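Side-chain contacts in ECXA (Escherichia coli, PDB 4L63), which probably acts as a zinc-dependent metallopeptidase of the metzincin type: residues P6-E9 and K10-I13; Y15-H18 and N19-Y23; L22-I25 and T26-Y29; G183-V186 and A187-R190. All blocks are in the same frame, centred on the assembly; numbering follows the deposited sequence. Where two conformers were deposited one is given.

Contact 1: residues P6-E9 and K10-I13; sequences PNEE and KKVI
Residues 7-9 have helical backbone angles, Pro6 leads into them, and Lys10 N closes the turn with a hydrogen bond of 2.9 Å to Asn7 O. Glu9 N also bonds to Pro6 O. The chain then straightens toward strand 12-16. Two side-chain pairs, each three residues apart, flank the turn. In the first, Lys11 NZ donates to Glu8 OE1 at 3.0 Å, a salt bridge on the syn lone pair. Glu8 reaches it because its chain bends at chi2 (58°) and brings the carboxylate back to the lysine tip. Lys11 CE lies 3.5 Å from the same Glu8 OE1. In the second pair, Lys10 CE passes 3.5 Å from Asn7 OD1. One water joins these ends. It lies 2.9 Å from Asn7 OD1, probably as donor, and accepts from Lys10 NZ at 3.2 Å. Lys10 NZ is also bound by Arg190 O, and Asn7 ND2 donates to the backbone of another protein chain in the assembly. Glu9 turns to a different partner, a salt bridge with Arg210. Asn171, close in sequence to the zinc ligand His170, donates from ND2 to Glu8 O. This is a helix-like turn before strand 12-16, which is outermost in its antiparallel sheet within this chain, with one i to i+3 salt bridge and one water-linked pair alongside.

Contact 2: residues Y15-H18 and N19-Y23; sequences YADH and NGQLY
Tyr15 and Tyr23 meet through their rings in a T-shaped stack. The edge of Tyr23 points at the face of Tyr15, with centroids 5.5 Å apart and planes at 87°. Both hydroxyls bond to the backbone of His180, Tyr15 OH to its N and Tyr23 OH to its O, which fixes the tips of the pair. A smaller apolar touch joins Ala16 CB to Leu22 CD2.

Backbone bonds tie the arms of this hairpin-like turn, which share one beta bridge, Ala16 with Leu22. Tyr23 N reaches Tyr15 O at 3.0 Å, nearly straight at 174°. Asp17 N reaches Gln21 O at 2.8 Å. Gly20 N adds a weak bond to Asp17 O.

The side chain of Asp17 grips the loop. Its CG sits between the backbone N and the carbonyl carbon (chi1 58°), which turns the carboxylate into the bend. OD1 accepts from Asn19 N at 2.9 Å and from Gln21 N at 3.1 Å, on opposite faces of the carboxylate plane. Gln21 NE2 then donates to Asn19 O at 3.2 Å.

One carboxylate oxygen thus satisfies two loop amides. These bonds would probably stabilise the charged form of Asp17 and hold the tight turn in shape.

Contact 3: residues L22-I25 and T26-Y29; sequences LYNI and TSIY
Asn24 lays its amide beside the first turn of helix 25-29, where its CG comes 3.2 Å from Ser27 OG. It is the N-cap residue. CG stands anti to the backbone N (chi1 -171°), which carries OD1 under the helix start. Ser27 N donates to Asn24 OD1 at 3.0 Å from above the amide carbonyl plane, 58° out of it. Thr26 N is as near to Asn24 OD1, but that bond is weak, bent to 125°. The regular helix bonds follow, Ile28 N to Asn24 O and Tyr29 N to Ile25 O.

Apolar contacts flank the cap. Ile28 CD1 sits 3.8 Å from Tyr23 CB, with the two side chains at a slant to each other. Ile28 CG1 comes within 3.2 Å of Asn24 O. Ile25 CB meets Tyr29 CD2 at 4.0 Å. The Tyr29 ring carries Ile28 CG2 over one face, 3.7 Å above its plane and offset toward the ring's rim.

Outside partners hold the polar ends. Tyr29 OH bonds to Ile165 O and Ser114 OG, and Thr26 OG1 to Arg238 O. Ile25 packs on helix 228-239.

Asn24 OD1 supplies an acceptor for amides at the helix start, where no preceding turn can do so. The helix dipole would probably strengthen that bond, while the isoleucines and tyrosines fasten the short helix to its neighbours.

Contact 4: residues G183-V186 and A187-R190; sequences GLEV and ARCR
Glu185 and Arg188 form a side-on salt bridge where strand 181-186 of an antiparallel sheet runs out into a loop. Both segments lie in the metzincin family region. Arg188 uses two nitrogens, one for each carboxylate oxygen. NH1 donates to Glu185 OE1 at 2.8 Å, almost straight at 178° and in the guanidinium plane. NE donates to Glu185 OE2 at 3.1 Å. The two flat groups are not coplanar. Their planes are 40° apart, and NE meets OE2 from above the carboxylate plane.

The torsions bring the groups together. The Glu185 chain is fully extended, with its carboxylate out at the end. Arg188 starts extended and then bends at chi3 (-66°), which turns NE and NH1 toward the acid.

Further out, Val186 is bonded through its backbone to Val12, and its side chain packs on Val236 of helix 228-239. Ala187 has a positive phi, and the extended run of the strand is broken there. Its O accepts from Ser251 OG, and its side chain touches Glu232. Next comes Cys189, joined to Cys252 by a disulfide. These contacts hold the backbone between Glu185 and Arg188 and just after it.

Arg190 continues the loop outward and, in one of its two conformers, donates from NH2 to the backbone of another protein chain. Back at the salt bridge, Arg188 CB lies 3.4 Å from Glu185 OE2.

How the contacts relate
Contacts 1, 2 and 4 all use one antiparallel sheet. Contact 1 leads into strand 12-16, contact 2 leaves it, and contact 4 ends the neighbouring strand 181-186. Contacts 1 and 4 touch through backbone pairing and through Lys10 with Arg190. Both rely on salt bridges three residues apart, and both reach another protein chain. Contacts 2 and 4 meet through apolar side chains, Ala16 on Leu184 and Leu22 on Val186. Contact 3 shares Leu22 and Tyr23 with contact 2 and lies nearer the surface; the other three are partly buried. Contact 2 has an aromatic pair and a carboxylate, contact 3 an isoleucine-tyrosine touch and a neutral amide; both use a side-chain oxygen to accept backbone amides.

Contact 1: residues P6-E9 and K10-I13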
ATOM      1  N   PRO A   6     -12.171  -9.633  -0.270  1.00 32.38           N
ATOM      2  CA  PRO A   6     -11.006 -10.228  -0.936  1.00 32.58           C
ATOM      3  C   PRO A   6     -10.470  -9.313  -2.040  1.00 32.10           C
ATOM      4  O   PRO A   6     -11.251  -8.611  -2.674  1.00 32.29           O
ATOM      5  CB  PRO A   6     -11.557 -11.533  -1.527  1.00 38.82           C
ATOM      6  CG  PRO A   6     -12.769 -11.844  -0.718  1.00 45.08           C
ATOM      7  CD  PRO A   6     -13.347 -10.520  -0.297  1.00 39.59           C
ATOM      8  N   ASN A   7      -9.158  -9.314  -2.257  1.00 28.20           N
ATOM      9  CA  ASN A   7      -8.562  -8.451  -3.285  1.00 27.89           C
ATOM     10  C   ASN A   7      -9.209  -8.638  -4.649  1.00 31.27           C
ATOM     11  O   ASN A   7      -9.442  -7.669  -5.372  1.00 29.85           O
ATOM     12  CB  ASN A   7      -7.059  -8.722  -3.379  1.00 26.95           C
ATOM     13  CG  ASN A   7      -6.308  -8.149  -2.196  1.00 27.57           C
ATOM     14  OD1 ASN A   7      -6.834  -7.292  -1.476  1.00 30.71           O
ATOM     15  ND2 ASN A   7      -5.079  -8.617  -1.982  1.00 28.31           N
ATOM     16  N   GLU A   8      -9.511  -9.884  -4.992  1.00 28.10           N
ATOM     17  CA  GLU A   8     -10.069 -10.177  -6.313  1.00 30.95           C
ATOM     18  C   GLU A   8     -11.404  -9.461  -6.547  1.00 32.54           C
ATOM     19  O   GLU A   8     -11.750  -9.142  -7.681  1.00 31.50           O
ATOM     20  CB  GLU A   8     -10.235 -11.686  -6.505  1.00 37.37           C
ATOM     21  CG  GLU A   8     -10.698 -12.107  -7.920  1.00 46.77           C
ATOM     22  CD  GLU A   8      -9.765 -11.652  -9.041  1.00 58.39           C
ATOM     23  OE1 GLU A   8      -8.569 -11.392  -8.780  1.00 59.36           O
ATOM     24  OE2 GLU A   8     -10.232 -11.569 -10.202  1.00 60.82           O
ATOM     25  N   GLU A   9     -12.136  -9.178  -5.473  1.00 31.80           N
ATOM     26  CA  GLU A   9     -13.419  -8.466  -5.600  1.00 31.73           C
ATOM     27  C   GLU A   9     -13.281  -6.944  -5.559  1.00 35.89           C
ATOM     28  O   GLU A   9     -14.263  -6.228  -5.762  1.00 33.48           O
ATOM     29  CB  GLU A   9     -14.381  -8.919  -4.498  1.00 36.38           C
ATOM     30  CG  GLU A   9     -14.771 -10.388  -4.594  1.00 44.32           C
ATOM     31  CD  GLU A   9     -15.671 -10.830  -3.448  1.00 60.41           C
ATOM     32  OE1 GLU A   9     -16.423  -9.986  -2.917  1.00 62.90           O
ATOM     33  OE2 GLU A   9     -15.604 -12.020  -3.061  1.00 57.60           O
ATOM     34  N   LYS A  10     -12.070  -6.457  -5.294  1.00 31.24           N
ATOM     35  CA  LYS A  10     -11.787  -5.020  -5.289  1.00 31.75           C
ATOM     36  C   LYS A  10     -10.990  -4.606  -6.518  1.00 31.48           C
ATOM     37  O   LYS A  10     -10.605  -3.443  -6.646  1.00 32.93           O
ATOM     38  CB  LYS A  10     -10.995  -4.614  -4.043  1.00 31.36           C
ATOM     39  CG  LYS A  10     -11.584  -5.045  -2.736  1.00 46.07           C
ATOM     40  CD  LYS A  10     -10.824  -4.427  -1.568  1.00 39.65           C
ATOM     41  CE  LYS A  10      -9.393  -4.975  -1.402  1.00 34.75           C
ATOM     42  NZ  LYS A  10      -8.787  -4.395  -0.131  1.00 32.34           N
ATOM     43  N   LYS A  11     -10.702  -5.573  -7.384  1.00 30.90           N
ATOM     44  CA  LYS A  11      -9.888  -5.339  -8.577  1.00 30.84           C
ATOM     45  C   LYS A  11     -10.747  -4.715  -9.652  1.00 32.26           C
ATOM     46  O   LYS A  11     -11.835  -5.208  -9.924  1.00 32.94           O
ATOM     47  CB  LYS A  11      -9.284  -6.657  -9.085  1.00 30.03           C
ATOM     48  CG  LYS A  11      -8.413  -6.514 -10.319  1.00 30.24           C
ATOM     49  CD  LYS A  11      -7.993  -7.899 -10.831  1.00 39.28           C
ATOM     50  CE  LYS A  11      -6.897  -8.495  -9.966  1.00 44.64           C
ATOM     51  NZ  LYS A  11      -6.556  -9.884 -10.383  1.00 52.80           N
ATOM     52  N   VAL A  12     -10.246  -3.650 -10.271  1.00 32.91           N
ATOM     53  CA  VAL A  12     -11.010  -2.898 -11.252  1.00 34.55           C
ATOM     54  C   VAL A  12     -10.252  -2.900 -12.567  1.00 34.96           C
ATOM     55  O   VAL A  12      -9.053  -2.621 -12.593  1.00 34.47           O
ATOM     56  CB  VAL A  12     -11.252  -1.445 -10.783  1.00 35.59           C
ATOM     57  CG1 VAL A  12     -11.965  -0.623 -11.872  1.00 37.54           C
ATOM     58  CG2 VAL A  12     -12.043  -1.451  -9.484  1.00 35.54           C
ATOM     59  N   ILE A  13     -10.958  -3.219 -13.646  1.00 36.08           N
ATOM     60  CA  ILE A  13     -10.349  -3.368 -14.956  1.00 36.81           C
ATOM     61  C   ILE A  13     -10.908  -2.325 -15.910  1.00 38.92           C
ATOM     62  O   ILE A  13     -12.122  -2.187 -16.032  1.00 40.00           O
ATOM     63  CB  ILE A  13     -10.595  -4.770 -15.538  1.00 36.69           C
ATOM     64  CG1 ILE A  13     -10.137  -5.857 -14.552  1.00 34.82           C
ATOM     65  CG2 ILE A  13      -9.944  -4.916 -16.915  1.00 37.78           C
ATOM     66  CD1 ILE A  13      -8.665  -5.778 -14.186  1.00 33.70           C
TER
HETATM   67  O   HOH W   1      -6.775  -6.473   1.342  1.00 31.56           O

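Contact 2: residues Y15-H18 and N19-Y23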
ATOM      1  N   TYR A  15     -10.831  -0.350 -19.884  1.00 45.63           N
ATOM      2  CA  TYR A  15     -10.733  -0.709 -21.290  1.00 47.43           C
ATOM      3  C   TYR A  15      -9.585  -0.008 -21.969  1.00 48.55           C
ATOM      4  O   TYR A  15      -9.608   1.179 -22.091  1.00 49.92           O
ATOM      5  CB  TYR A  15     -12.036  -0.313 -21.963  1.00 49.77           C
ATOM      6  CG  TYR A  15     -12.433  -1.131 -23.168  1.00 51.42           C
ATOM      7  CD1 TYR A  15     -13.745  -1.355 -23.463  1.00 52.36           C
ATOM      8  CD2 TYR A  15     -11.492  -1.656 -23.994  1.00 57.31           C
ATOM      9  CE1 TYR A  15     -14.109  -2.094 -24.551  1.00 54.11           C
ATOM     10  CE2 TYR A  15     -11.847  -2.395 -25.087  1.00 59.20           C
ATOM     11  CZ  TYR A  15     -13.155  -2.604 -25.358  1.00 54.91           C
ATOM     12  OH  TYR A  15     -13.490  -3.341 -26.460  1.00 56.94           O
ATOM     13  N   ALA A  16      -8.594  -0.750 -22.411  1.00 48.25           N
ATOM     14  CA  ALA A  16      -7.457  -0.186 -23.130  1.00 49.66           C
ATOM     15  C   ALA A  16      -7.555  -0.540 -24.607  1.00 52.19           C
ATOM     16  O   ALA A  16      -8.227  -1.500 -24.966  1.00 52.31           O
ATOM     17  CB  ALA A  16      -6.148  -0.692 -22.552  1.00 47.84           C
ATOM     18  N   ASP A  17      -6.895   0.229 -25.464  1.00 54.47           N
ATOM     19  CA  ASP A  17      -6.931  -0.076 -26.892  1.00 57.26           C
ATOM     20  C   ASP A  17      -5.902  -1.134 -27.273  1.00 57.04           C
ATOM     21  O   ASP A  17      -5.329  -1.801 -26.416  1.00 54.54           O
ATOM     22  CB  ASP A  17      -6.733   1.191 -27.734  1.00 60.33           C
ATOM     23  CG  ASP A  17      -5.427   1.912 -27.434  1.00 65.06           C
ATOM     24  OD1 ASP A  17      -4.421   1.261 -27.084  1.00 65.61           O
ATOM     25  OD2 ASP A  17      -5.400   3.149 -27.589  1.00 64.98           O
ATOM     26  N   HIS A  18      -5.654  -1.271 -28.570  1.00 66.46           N
ATOM     27  CA  HIS A  18      -4.805  -2.349 -29.060  1.00 70.20           C
ATOM     28  C   HIS A  18      -3.323  -2.092 -28.792  1.00 70.10           C
ATOM     29  O   HIS A  18      -2.485  -2.962 -29.037  1.00 76.89           O
ATOM     30  CB  HIS A  18      -5.054  -2.568 -30.555  1.00 73.40           C
ATOM     31  CG  HIS A  18      -6.506  -2.616 -30.918  1.00 78.00           C
ATOM     32  ND1 HIS A  18      -7.250  -3.774 -30.855  1.00 78.59           N
ATOM     33  CD2 HIS A  18      -7.351  -1.647 -31.344  1.00 81.79           C
ATOM     34  CE1 HIS A  18      -8.491  -3.518 -31.230  1.00 79.53           C
ATOM     35  NE2 HIS A  18      -8.579  -2.235 -31.533  1.00 82.89           N
ATOM     36  N   ASN A  19      -3.002  -0.906 -28.280  1.00 67.74           N
ATOM     37  CA  ASN A  19      -1.629  -0.596 -27.895  1.00 59.18           C
ATOM     38  C   ASN A  19      -1.486  -0.185 -26.431  1.00 63.10           C
ATOM     39  O   ASN A  19      -0.674   0.679 -26.104  1.00 66.37           O
ATOM     40  CB  ASN A  19      -1.056   0.505 -28.783  1.00 62.48           C
ATOM     41  CG  ASN A  19      -0.830   0.039 -30.206  1.00 76.53           C
ATOM     42  OD1 ASN A  19       0.085  -0.741 -30.476  1.00 79.02           O
ATOM     43  ND2 ASN A  19      -1.648   0.535 -31.130  1.00 71.76           N
ATOM     44  N   GLY A  20      -2.280  -0.802 -25.563  1.00 63.66           N
ATOM     45  CA  GLY A  20      -2.124  -0.648 -24.125  1.00 62.84           C
ATOM     46  C   GLY A  20      -2.447   0.719 -23.549  1.00 65.78           C
ATOM     47  O   GLY A  20      -2.096   1.017 -22.405  1.00 65.78           O
ATOM     48  N   GLN A  21      -3.119   1.555 -24.329  1.00 53.19           N
ATOM     49  CA  GLN A  21      -3.512   2.870 -23.852  1.00 57.11           C
ATOM     50  C   GLN A  21      -4.978   2.869 -23.458  1.00 57.90           C
ATOM     51  O   GLN A  21      -5.838   2.448 -24.230  1.00 56.25           O
ATOM     52  CB  GLN A  21      -3.237   3.939 -24.916  1.00 60.72           C
ATOM     53  CG  GLN A  21      -1.845   3.838 -25.515  1.00 64.06           C
ATOM     54  CD  GLN A  21      -0.754   4.137 -24.500  1.00 63.15           C
ATOM     55  OE1 GLN A  21      -0.720   5.219 -23.911  1.00 64.60           O
ATOM     56  NE2 GLN A  21       0.133   3.171 -24.279  1.00 65.08           N
ATOM     57  N   LEU A  22      -5.251   3.337 -22.245  1.00 51.31           N
ATOM     58  CA  LEU A  22      -6.607   3.373 -21.721  1.00 53.88           C
ATOM     59  C   LEU A  22      -7.457   4.364 -22.495  1.00 57.98           C
ATOM     60  O   LEU A  22      -7.019   5.475 -22.778  1.00 58.27           O
ATOM     61  CB  LEU A  22      -6.598   3.737 -20.235  1.00 48.72           C
ATOM     62  CG  LEU A  22      -5.926   2.688 -19.350  1.00 45.97           C
ATOM     63  CD1 LEU A  22      -5.462   3.306 -18.042  1.00 48.74           C
ATOM     64  CD2 LEU A  22      -6.890   1.545 -19.104  1.00 44.60           C
ATOM     65  N   TYR A  23      -8.675   3.961 -22.839  1.00 58.01           N
ATOM     66  CA  TYR A  23      -9.592   4.883 -23.489  1.00 56.75           C
ATOM     67  C   TYR A  23      -9.886   6.058 -22.556  1.00 63.30           C
ATOM     68  O   TYR A  23     -10.012   5.907 -21.337  1.00 55.60           O
ATOM     69  CB  TYR A  23     -10.874   4.166 -23.924  1.00 57.27           C
ATOM     70  CG  TYR A  23     -10.675   3.347 -25.183  1.00 60.72           C
ATOM     71  CD1 TYR A  23     -10.656   3.959 -26.433  1.00 61.88           C
ATOM     72  CD2 TYR A  23     -10.483   1.970 -25.125  1.00 56.82           C
ATOM     73  CE1 TYR A  23     -10.460   3.226 -27.588  1.00 63.41           C
ATOM     74  CE2 TYR A  23     -10.286   1.225 -26.279  1.00 58.30           C
ATOM     75  CZ  TYR A  23     -10.276   1.861 -27.510  1.00 61.63           C
ATOM     76  OH  TYR A  23     -10.083   1.133 -28.667  1.00 63.44           O
TER

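Contact 3: residues L22-I25 and T26-Y29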
ATOM      1  N   LEU A  22      -5.251   3.337 -22.245  1.00 51.31           N
ATOM      2  CA  LEU A  22      -6.607   3.373 -21.721  1.00 53.88           C
ATOM      3  C   LEU A  22      -7.457   4.364 -22.495  1.00 57.98           C
ATOM      4  O   LEU A  22      -7.019   5.475 -22.778  1.00 58.27           O
ATOM      5  CB  LEU A  22      -6.598   3.737 -20.235  1.00 48.72           C
ATOM      6  CG  LEU A  22      -5.926   2.688 -19.350  1.00 45.97           C
ATOM      7  CD1 LEU A  22      -5.462   3.306 -18.042  1.00 48.74           C
ATOM      8  CD2 LEU A  22      -6.890   1.545 -19.104  1.00 44.60           C
ATOM      9  N   TYR A  23      -8.675   3.961 -22.839  1.00 58.01           N
ATOM     10  CA  TYR A  23      -9.592   4.883 -23.489  1.00 56.75           C
ATOM     11  C   TYR A  23      -9.886   6.058 -22.556  1.00 63.30           C
ATOM     12  O   TYR A  23     -10.012   5.907 -21.337  1.00 55.60           O
ATOM     13  CB  TYR A  23     -10.874   4.166 -23.924  1.00 57.27           C
ATOM     14  CG  TYR A  23     -10.675   3.347 -25.183  1.00 60.72           C
ATOM     15  CD1 TYR A  23     -10.656   3.959 -26.433  1.00 61.88           C
ATOM     16  CD2 TYR A  23     -10.483   1.970 -25.125  1.00 56.82           C
ATOM     17  CE1 TYR A  23     -10.460   3.226 -27.588  1.00 63.41           C
ATOM     18  CE2 TYR A  23     -10.286   1.225 -26.279  1.00 58.30           C
ATOM     19  CZ  TYR A  23     -10.276   1.861 -27.510  1.00 61.63           C
ATOM     20  OH  TYR A  23     -10.083   1.133 -28.667  1.00 63.44           O
ATOM     21  N   ASN A  24      -9.935   7.241 -23.146  1.00 59.62           N
ATOM     22  CA  ASN A  24     -10.172   8.479 -22.427  1.00 60.41           C
ATOM     23  C   ASN A  24     -11.634   8.865 -22.583  1.00 66.55           C
ATOM     24  O   ASN A  24     -12.031   9.340 -23.650  1.00 65.03           O
ATOM     25  CB  ASN A  24      -9.253   9.572 -22.974  1.00 62.72           C
ATOM     26  CG  ASN A  24      -9.268  10.834 -22.139  1.00 63.49           C
ATOM     27  OD1 ASN A  24     -10.310  11.266 -21.656  1.00 63.98           O
ATOM     28  ND2 ASN A  24      -8.101  11.443 -21.981  1.00 64.11           N
ATOM     29  N   ILE A  25     -12.440   8.662 -21.543  1.00 60.62           N
ATOM     30  CA  ILE A  25     -13.877   8.893 -21.680  1.00 62.30           C
ATOM     31  C   ILE A  25     -14.205  10.389 -21.725  1.00 65.92           C
ATOM     32  O   ILE A  25     -15.301  10.777 -22.129  1.00 68.14           O
ATOM     33  CB  ILE A  25     -14.690   8.210 -20.552  1.00 60.17           C
ATOM     34  CG1 ILE A  25     -14.353   8.799 -19.181  1.00 58.91           C
ATOM     35  CG2 ILE A  25     -14.484   6.688 -20.579  1.00 57.70           C
ATOM     36  CD1 ILE A  25     -15.324   8.376 -18.096  1.00 57.74           C
ATOM     37  N   THR A  26     -13.250  11.227 -21.331  1.00 65.67           N
ATOM     38  CA  THR A  26     -13.414  12.669 -21.492  1.00 68.41           C
ATOM     39  C   THR A  26     -13.280  13.021 -22.970  1.00 71.44           C
ATOM     40  O   THR A  26     -14.066  13.803 -23.503  1.00 74.50           O
ATOM     41  CB  THR A  26     -12.383  13.475 -20.669  1.00 67.98           C
ATOM     42  OG1 THR A  26     -12.566  13.216 -19.270  1.00 65.61           O
ATOM     43  CG2 THR A  26     -12.551  14.975 -20.918  1.00 71.58           C
ATOM     44  N   SER A  27     -12.286  12.434 -23.630  1.00 73.70           N
ATOM     45  CA  SER A  27     -12.092  12.637 -25.064  1.00 76.70           C
ATOM     46  C   SER A  27     -13.228  12.019 -25.873  1.00 82.11           C
ATOM     47  O   SER A  27     -13.661  12.576 -26.883  1.00 78.25           O
ATOM     48  CB  SER A  27     -10.760  12.039 -25.519  1.00 79.31           C
ATOM     49  OG  SER A  27      -9.681  12.550 -24.763  1.00 83.41           O
ATOM     50  N   ILE A  28     -13.704  10.863 -25.423  1.00 72.16           N
ATOM     51  CA  ILE A  28     -14.721  10.116 -26.153  1.00 73.09           C
ATOM     52  C   ILE A  28     -16.098  10.779 -26.069  1.00 80.95           C
ATOM     53  O   ILE A  28     -16.777  10.931 -27.085  1.00 78.27           O
ATOM     54  CB  ILE A  28     -14.817   8.657 -25.641  1.00 69.72           C
ATOM     55  CG1 ILE A  28     -13.551   7.879 -26.013  1.00 68.24           C
ATOM     56  CG2 ILE A  28     -16.032   7.963 -26.226  1.00 70.85           C
ATOM     57  CD1 ILE A  28     -13.449   6.501 -25.356  1.00 64.80           C
ATOM     58  N   TYR A  29     -16.502  11.187 -24.871  1.00 74.11           N
ATOM     59  CA  TYR A  29     -17.842  11.733 -24.674  1.00 76.14           C
ATOM     60  C   TYR A  29     -17.887  13.264 -24.643  1.00 79.84           C
ATOM     61  O   TYR A  29     -18.952  13.867 -24.798  1.00 81.76           O
ATOM     62  CB  TYR A  29     -18.444  11.186 -23.380  1.00 73.53           C
ATOM     63  CG  TYR A  29     -18.607   9.681 -23.367  1.00 76.21           C
ATOM     64  CD1 TYR A  29     -19.200   9.015 -24.437  1.00 72.49           C
ATOM     65  CD2 TYR A  29     -18.168   8.927 -22.286  1.00 67.51           C
ATOM     66  CE1 TYR A  29     -19.353   7.641 -24.428  1.00 70.47           C
ATOM     67  CE2 TYR A  29     -18.316   7.548 -22.267  1.00 65.46           C
ATOM     68  CZ  TYR A  29     -18.907   6.911 -23.339  1.00 70.40           C
ATOM     69  OH  TYR A  29     -19.055   5.541 -23.320  1.00 65.14           O
TER

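Contact 4: residues G183-V186 and A187-R190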
ATOM      1  N   GLY A 183      -8.504  -5.567 -21.631  1.00 37.76           N
ATOM      2  CA  GLY A 183      -8.691  -5.095 -20.267  1.00 36.14           C
ATOM      3  C   GLY A 183      -7.365  -4.958 -19.549  1.00 38.40           C
ATOM      4  O   GLY A 183      -6.505  -5.833 -19.649  1.00 34.63           O
ATOM      5  N   LEU A 184      -7.198  -3.850 -18.831  1.00 36.76           N
ATOM      6  CA  LEU A 184      -5.996  -3.607 -18.048  1.00 33.24           C
ATOM      7  C   LEU A 184      -6.429  -3.109 -16.681  1.00 32.07           C
ATOM      8  O   LEU A 184      -7.299  -2.240 -16.597  1.00 33.60           O
ATOM      9  CB  LEU A 184      -5.084  -2.572 -18.719  1.00 36.20           C
ATOM     10  CG  LEU A 184      -4.371  -2.987 -20.003  1.00 47.17           C
ATOM     11  CD1 LEU A 184      -3.382  -1.905 -20.409  1.00 54.10           C
ATOM     12  CD2 LEU A 184      -3.670  -4.324 -19.831  1.00 48.33           C
ATOM     13  N   GLU A 185      -5.830  -3.660 -15.629  1.00 30.78           N
ATOM     14  CA  GLU A 185      -6.168  -3.272 -14.270  1.00 29.84           C
ATOM     15  C   GLU A 185      -5.826  -1.807 -14.038  1.00 31.15           C
ATOM     16  O   GLU A 185      -4.756  -1.350 -14.415  1.00 32.19           O
ATOM     17  CB  GLU A 185      -5.437  -4.138 -13.241  1.00 28.73           C
ATOM     18  CG  GLU A 185      -5.930  -3.875 -11.816  1.00 28.01           C
ATOM     19  CD  GLU A 185      -5.228  -4.711 -10.754  1.00 32.78           C
ATOM     20  OE1 GLU A 185      -4.393  -5.584 -11.102  1.00 34.82           O
ATOM     21  OE2 GLU A 185      -5.516  -4.483  -9.563  1.00 31.19           O
ATOM     22  N   VAL A 186      -6.742  -1.078 -13.412  1.00 30.38           N
ATOM     23  CA  VAL A 186      -6.490   0.318 -13.083  1.00 31.00           C
ATOM     24  C   VAL A 186      -6.740   0.559 -11.589  1.00 30.30           C
ATOM     25  O   VAL A 186      -7.446  -0.213 -10.933  1.00 29.66           O
ATOM     26  CB  VAL A 186      -7.372   1.269 -13.915  1.00 32.69           C
ATOM     27  CG1 VAL A 186      -7.016   1.167 -15.402  1.00 33.75           C
ATOM     28  CG2 VAL A 186      -8.853   0.944 -13.715  1.00 32.94           C
ATOM     29  N   ALA A 187      -6.139   1.625 -11.068  1.00 30.69           N
ATOM     30  CA  ALA A 187      -6.505   2.165  -9.758  1.00 30.63           C
ATOM     31  C   ALA A 187      -6.418   1.145  -8.626  1.00 36.98           C
ATOM     32  O   ALA A 187      -7.213   1.198  -7.684  1.00 29.40           O
ATOM     33  CB  ALA A 187      -7.926   2.751  -9.818  1.00 31.81           C
ATOM     34  N   ARG A 188      -5.467   0.219  -8.710  1.00 28.41           N
ATOM     35  CA  ARG A 188      -5.364  -0.823  -7.686  1.00 27.49           C
ATOM     36  C   ARG A 188      -5.216  -0.243  -6.284  1.00 27.56           C
ATOM     37  O   ARG A 188      -4.425   0.682  -6.052  1.00 27.97           O
ATOM     38  CB  ARG A 188      -4.185  -1.746  -7.963  1.00 26.96           C
ATOM     39  CG  ARG A 188      -3.891  -2.697  -6.805  1.00 29.77           C
ATOM     40  CD  ARG A 188      -2.580  -3.401  -7.049  1.00 31.79           C
ATOM     41  NE  ARG A 188      -2.713  -4.277  -8.204  1.00 40.90           N
ATOM     42  CZ  ARG A 188      -1.813  -5.190  -8.553  1.00 53.39           C
ATOM     43  NH1 ARG A 188      -2.028  -5.959  -9.614  1.00 45.67           N
ATOM     44  NH2 ARG A 188      -0.710  -5.340  -7.831  1.00 52.10           N
ATOM     45  N   CYS A 189      -5.978  -0.799  -5.353  1.00 27.41           N
ATOM     46  CA  CYS A 189      -5.795  -0.455  -3.954  1.00 27.62           C
ATOM     47  C   CYS A 189      -6.218  -1.628  -3.097  1.00 28.85           C
ATOM     48  O   CYS A 189      -7.408  -1.896  -2.934  1.00 30.15           O
ATOM     49  CB  CYS A 189      -6.580   0.796  -3.587  1.00 28.68           C
ATOM     50  SG  CYS A 189      -6.337   1.236  -1.836  1.00 31.66           S
ATOM     51  N   ARG A 190      -5.226  -2.350  -2.591  1.00 26.98           N
ATOM     52  CA  ARG A 190      -5.486  -3.486  -1.715  0.58 27.09           C
ATOM     53  C   ARG A 190      -5.425  -3.109  -0.246  1.00 27.76           C
ATOM     54  O   ARG A 190      -5.939  -3.838   0.602  1.00 29.75           O
ATOM     55  CB  ARG A 190      -4.488  -4.607  -1.987  0.58 26.72           C
ATOM     56  CG  ARG A 190      -4.699  -5.270  -3.342  0.58 26.38           C
ATOM     57  CD  ARG A 190      -3.504  -6.134  -3.681  0.58 29.90           C
ATOM     58  NE  ARG A 190      -2.312  -5.311  -3.859  0.58 34.45           N
ATOM     59  CZ  ARG A 190      -1.166  -5.766  -4.350  0.58 41.81           C
ATOM     60  NH1 ARG A 190      -1.062  -7.037  -4.712  0.58 39.17           N
ATOM     61  NH2 ARG A 190      -0.129  -4.950  -4.483  0.58 42.44           N
TER